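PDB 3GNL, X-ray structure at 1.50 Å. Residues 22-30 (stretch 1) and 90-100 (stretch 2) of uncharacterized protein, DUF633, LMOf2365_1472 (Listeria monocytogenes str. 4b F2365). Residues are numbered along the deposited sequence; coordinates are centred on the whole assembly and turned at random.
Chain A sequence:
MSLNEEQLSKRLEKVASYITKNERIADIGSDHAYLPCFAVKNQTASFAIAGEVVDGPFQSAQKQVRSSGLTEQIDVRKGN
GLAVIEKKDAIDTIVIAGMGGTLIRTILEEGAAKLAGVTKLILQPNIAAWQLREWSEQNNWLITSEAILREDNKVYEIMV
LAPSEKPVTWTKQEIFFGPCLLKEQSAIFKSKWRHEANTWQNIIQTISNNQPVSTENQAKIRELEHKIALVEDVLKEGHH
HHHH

Stretch 1, residues 22-30: NERIADIGS
Stretch 2, residues 90-100: AIDTIVIAGMG

Two neighbouring strands, one through Ile-25 to Asp-27 and one through Thr-93 to Val-95, run parallel, with an angle of 22° between their directions and a closest axis approach of 4.7 Å. Ile-25 pairs with Thr-93 (CA to CA 4.7 Å), Ala-26 with Ile-94 (CA to CA 4.8 Å), and Asp-27 with Val-95 (CA to CA 4.7 Å). Backbone angles in the paired residues are extended; Ala-26 has phi/psi -128/123 and Ile-94 -118/131.

The hydrogen bonds follow the parallel pattern. Ala-26 uses both N and O toward the backbone of stretch 2; Arg-24 does so through O and Ile-28 through N. Arg-24 O accepts twice, from Asp-92 N at 2.7 Å and from Thr-93 N at 3.1 Å. Ala-26 N donates to Thr-93 O at 2.9 Å, and Ala-26 O accepts from Val-95 N at 2.8 Å. Ile-28 N donates to Val-95 O at 2.9 Å, nearly straight at 173°. Thr-93 O also receives a CA-H contact from Ile-25 CA at 3.2 Å, and Ala-26 O one from Ile-94 CA at 3.3 Å.

Side chains extend the network at the start of the strands. Arg-24 N donates to Asp-92 OD2 at 2.9 Å; Asp-92 has chi1 m and phi/psi -93/-38. Thr-93 OG1 donates to Glu-23 OE1 at a short 2.5 Å. Thr-93 has chi1 m, and Glu-23 chi1 lies between wells at -28°. Arg-24 is m, t, p along chi1 to chi3; Ala-90 O lies at the edge of its guanidinium, near the plane.

At the other end, water takes over the pairing. Water 1 accepts from Ala-97 N at 2.9 Å and lies 2.7 Å from both Ile-28 O and Asp-27 OD1, so it bridges a gap where Ile-28 O and Ala-97 N are 4.4 Å apart. Water 3 donates to Gly-29 O at 2.8 Å and to Ala-97 O at 2.9 Å. Asp-27, chi1 t, accepts at OD2 from Ser-30 OG at 2.7 Å, across the type II turn of residues 27-30.

Apolar packing lies on the face of Ala-26 and Ile-94. Ile-28, m and m, places CG1 3.7 Å from Ile-94 CG2 and 4.0 Å from Ile-96 CG1. Ala-26 CB is 4.2 Å from Ile-91 CG2. Beyond the corner at Gly-98, selenomethionine Met-99 (chi1 m, chi2 t) brings CE 4.2 Å from Ile-28 CG2 and 3.8 Å from Gly-29 CA. Gly-29 has phi/psi 64/44; an ideal CB there would clash with Met-99 CE at 2.5 Å.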

# COMPACT_ATOMS: atom_id res chain seq x y z
N ASN A 22 0.77 18.57 9.52
CA ASN A 22 -0.05 18.65 10.75
C ASN A 22 -1.52 18.25 10.41
O ASN A 22 -2.48 18.97 10.70
CB ASN A 22 0.05 20.06 11.36
CG ASN A 22 -0.52 20.15 12.78
OD1 ASN A 22 -1.34 21.02 13.06
ND2 ASN A 22 -0.07 19.26 13.67
N GLU A 23 -1.67 17.06 9.82
CA GLU A 23 -2.92 16.54 9.24
C GLU A 23 -3.82 15.78 10.23
O GLU A 23 -3.35 15.31 11.25
CB GLU A 23 -2.53 15.56 8.07
CG GLU A 23 -1.14 15.97 7.45
CD GLU A 23 -0.69 15.11 6.28
OE1 GLU A 23 -1.28 14.04 6.08
OE2 GLU A 23 0.30 15.51 5.62
N ARG A 24 -5.11 15.69 9.91
CA ARG A 24 -6.04 14.78 10.61
C ARG A 24 -6.01 13.44 9.85
O ARG A 24 -6.38 13.37 8.65
CB ARG A 24 -7.46 15.35 10.72
CG ARG A 24 -7.46 16.67 11.49
CD ARG A 24 -8.85 17.31 11.48
NE ARG A 24 -9.87 16.52 12.17
CZ ARG A 24 -10.02 16.42 13.49
NH1 ARG A 24 -9.19 17.07 14.33
NH2 ARG A 24 -10.98 15.65 13.96
N ILE A 25 -5.51 12.42 10.52
CA ILE A 25 -5.29 11.12 9.82
C ILE A 25 -6.17 10.00 10.33
O ILE A 25 -6.65 10.03 11.46
CB ILE A 25 -3.83 10.69 9.89
CG1 ILE A 25 -3.48 10.18 11.31
CG2 ILE A 25 -2.86 11.84 9.43
CD1 ILE A 25 -2.06 9.60 11.45
N ALA A 26 -6.40 9.00 9.49
CA ALA A 26 -6.99 7.74 9.94
C ALA A 26 -6.12 6.58 9.49
O ALA A 26 -5.87 6.44 8.29
CB ALA A 26 -8.42 7.57 9.46
N ASP A 27 -5.68 5.78 10.46
CA ASP A 27 -4.85 4.61 10.22
C ASP A 27 -5.71 3.35 10.36
O ASP A 27 -6.03 2.93 11.48
CB ASP A 27 -3.68 4.61 11.22
CG ASP A 27 -2.65 3.53 10.93
OD1 ASP A 27 -2.72 2.96 9.83
OD2 ASP A 27 -1.77 3.28 11.78
N ILE A 28 -6.01 2.74 9.22
CA ILE A 28 -6.92 1.61 9.16
C ILE A 28 -6.20 0.31 9.41
O ILE A 28 -5.24 -0.01 8.69
CB ILE A 28 -7.56 1.59 7.80
CG1 ILE A 28 -8.11 2.98 7.48
CG2 ILE A 28 -8.61 0.47 7.75
CD1 ILE A 28 -9.30 3.49 8.45
N GLY A 29 -6.65 -0.48 10.37
CA GLY A 29 -5.87 -1.66 10.76
C GLY A 29 -4.53 -1.28 11.33
O GLY A 29 -3.48 -1.90 11.03
N SER A 30 -4.54 -0.28 12.20
CA SER A 30 -3.29 0.27 12.73
C SER A 30 -2.48 -0.76 13.49
O SER A 30 -3.02 -1.55 14.29
CB SER A 30 -3.67 1.38 13.71
OG SER A 30 -2.52 2.08 14.11
N ALA A 90 -13.58 15.02 9.63
CA ALA A 90 -12.77 15.88 8.78
C ALA A 90 -11.34 15.33 8.57
O ALA A 90 -10.34 16.01 8.79
CB ALA A 90 -12.72 17.30 9.33
N ILE A 91 -11.27 14.07 8.15
CA ILE A 91 -9.97 13.41 7.92
C ILE A 91 -9.31 13.88 6.61
O ILE A 91 -9.99 13.95 5.58
CB ILE A 91 -10.21 11.91 7.88
CG1 ILE A 91 -10.72 11.39 9.23
CG2 ILE A 91 -8.95 11.15 7.37
CD1 ILE A 91 -9.86 11.70 10.44
N ASP A 92 -8.03 14.23 6.67
CA ASP A 92 -7.26 14.72 5.53
C ASP A 92 -6.53 13.58 4.82
O ASP A 92 -6.44 13.56 3.57
CB ASP A 92 -6.22 15.76 5.95
CG ASP A 92 -6.85 16.96 6.64
OD1 ASP A 92 -7.68 17.60 5.97
OD2 ASP A 92 -6.53 17.21 7.83
N THR A 93 -6.03 12.64 5.62
CA THR A 93 -5.14 11.58 5.14
C THR A 93 -5.60 10.23 5.67
O THR A 93 -5.84 10.09 6.86
CB THR A 93 -3.74 11.88 5.57
OG1 THR A 93 -3.36 13.13 4.99
CG2 THR A 93 -2.78 10.80 5.04
N ILE A 94 -5.66 9.19 4.82
CA ILE A 94 -5.94 7.84 5.29
C ILE A 94 -4.74 6.96 4.98
O ILE A 94 -4.20 7.03 3.85
CB ILE A 94 -7.17 7.21 4.63
CG1 ILE A 94 -8.45 8.05 4.85
CG2 ILE A 94 -7.38 5.76 5.13
CD1 ILE A 94 -9.65 7.50 4.13
N VAL A 95 -4.29 6.22 6.02
CA VAL A 95 -3.19 5.23 5.90
C VAL A 95 -3.79 3.86 5.94
O VAL A 95 -4.59 3.57 6.80
CB VAL A 95 -2.20 5.36 7.07
CG1 VAL A 95 -1.07 4.34 7.02
CG2 VAL A 95 -1.62 6.78 7.15
N ILE A 96 -3.45 3.00 4.96
CA ILE A 96 -3.85 1.57 5.02
C ILE A 96 -2.59 0.78 4.68
O ILE A 96 -2.14 0.80 3.51
CB ILE A 96 -5.02 1.21 4.04
CG1 ILE A 96 -6.11 2.30 4.08
CG2 ILE A 96 -5.60 -0.18 4.39
CD1 ILE A 96 -7.23 2.08 3.08
N ALA A 97 -2.02 0.12 5.69
CA ALA A 97 -0.74 -0.60 5.57
C ALA A 97 -0.88 -2.03 6.08
O ALA A 97 -1.78 -2.32 6.85
CB ALA A 97 0.35 0.15 6.34
N GLY A 98 0.01 -2.91 5.60
CA GLY A 98 0.15 -4.25 6.17
C GLY A 98 -0.98 -5.19 5.83
O GLY A 98 -1.30 -6.06 6.62
N MSE A 99 -1.58 -4.99 4.66
CA MSE A 99 -2.70 -5.84 4.22
C MSE A 99 -2.48 -6.13 2.75
O MSE A 99 -1.80 -5.38 2.06
CB MSE A 99 -4.01 -5.06 4.30
CG MSE A 99 -4.43 -4.75 5.67
SE MSE A 99 -6.16 -3.92 5.57
CE MSE A 99 -5.90 -2.65 7.05
N GLY A 100 -3.15 -7.16 2.23
CA GLY A 100 -3.04 -7.41 0.80
C GLY A 100 -3.72 -6.33 -0.03
O GLY A 100 -4.73 -5.75 0.41
O HOH W 1 -2.66 0.67 8.44
O HOH W 2 -1.00 -0.82 9.86
O HOH W 3 -2.81 -3.78 9.10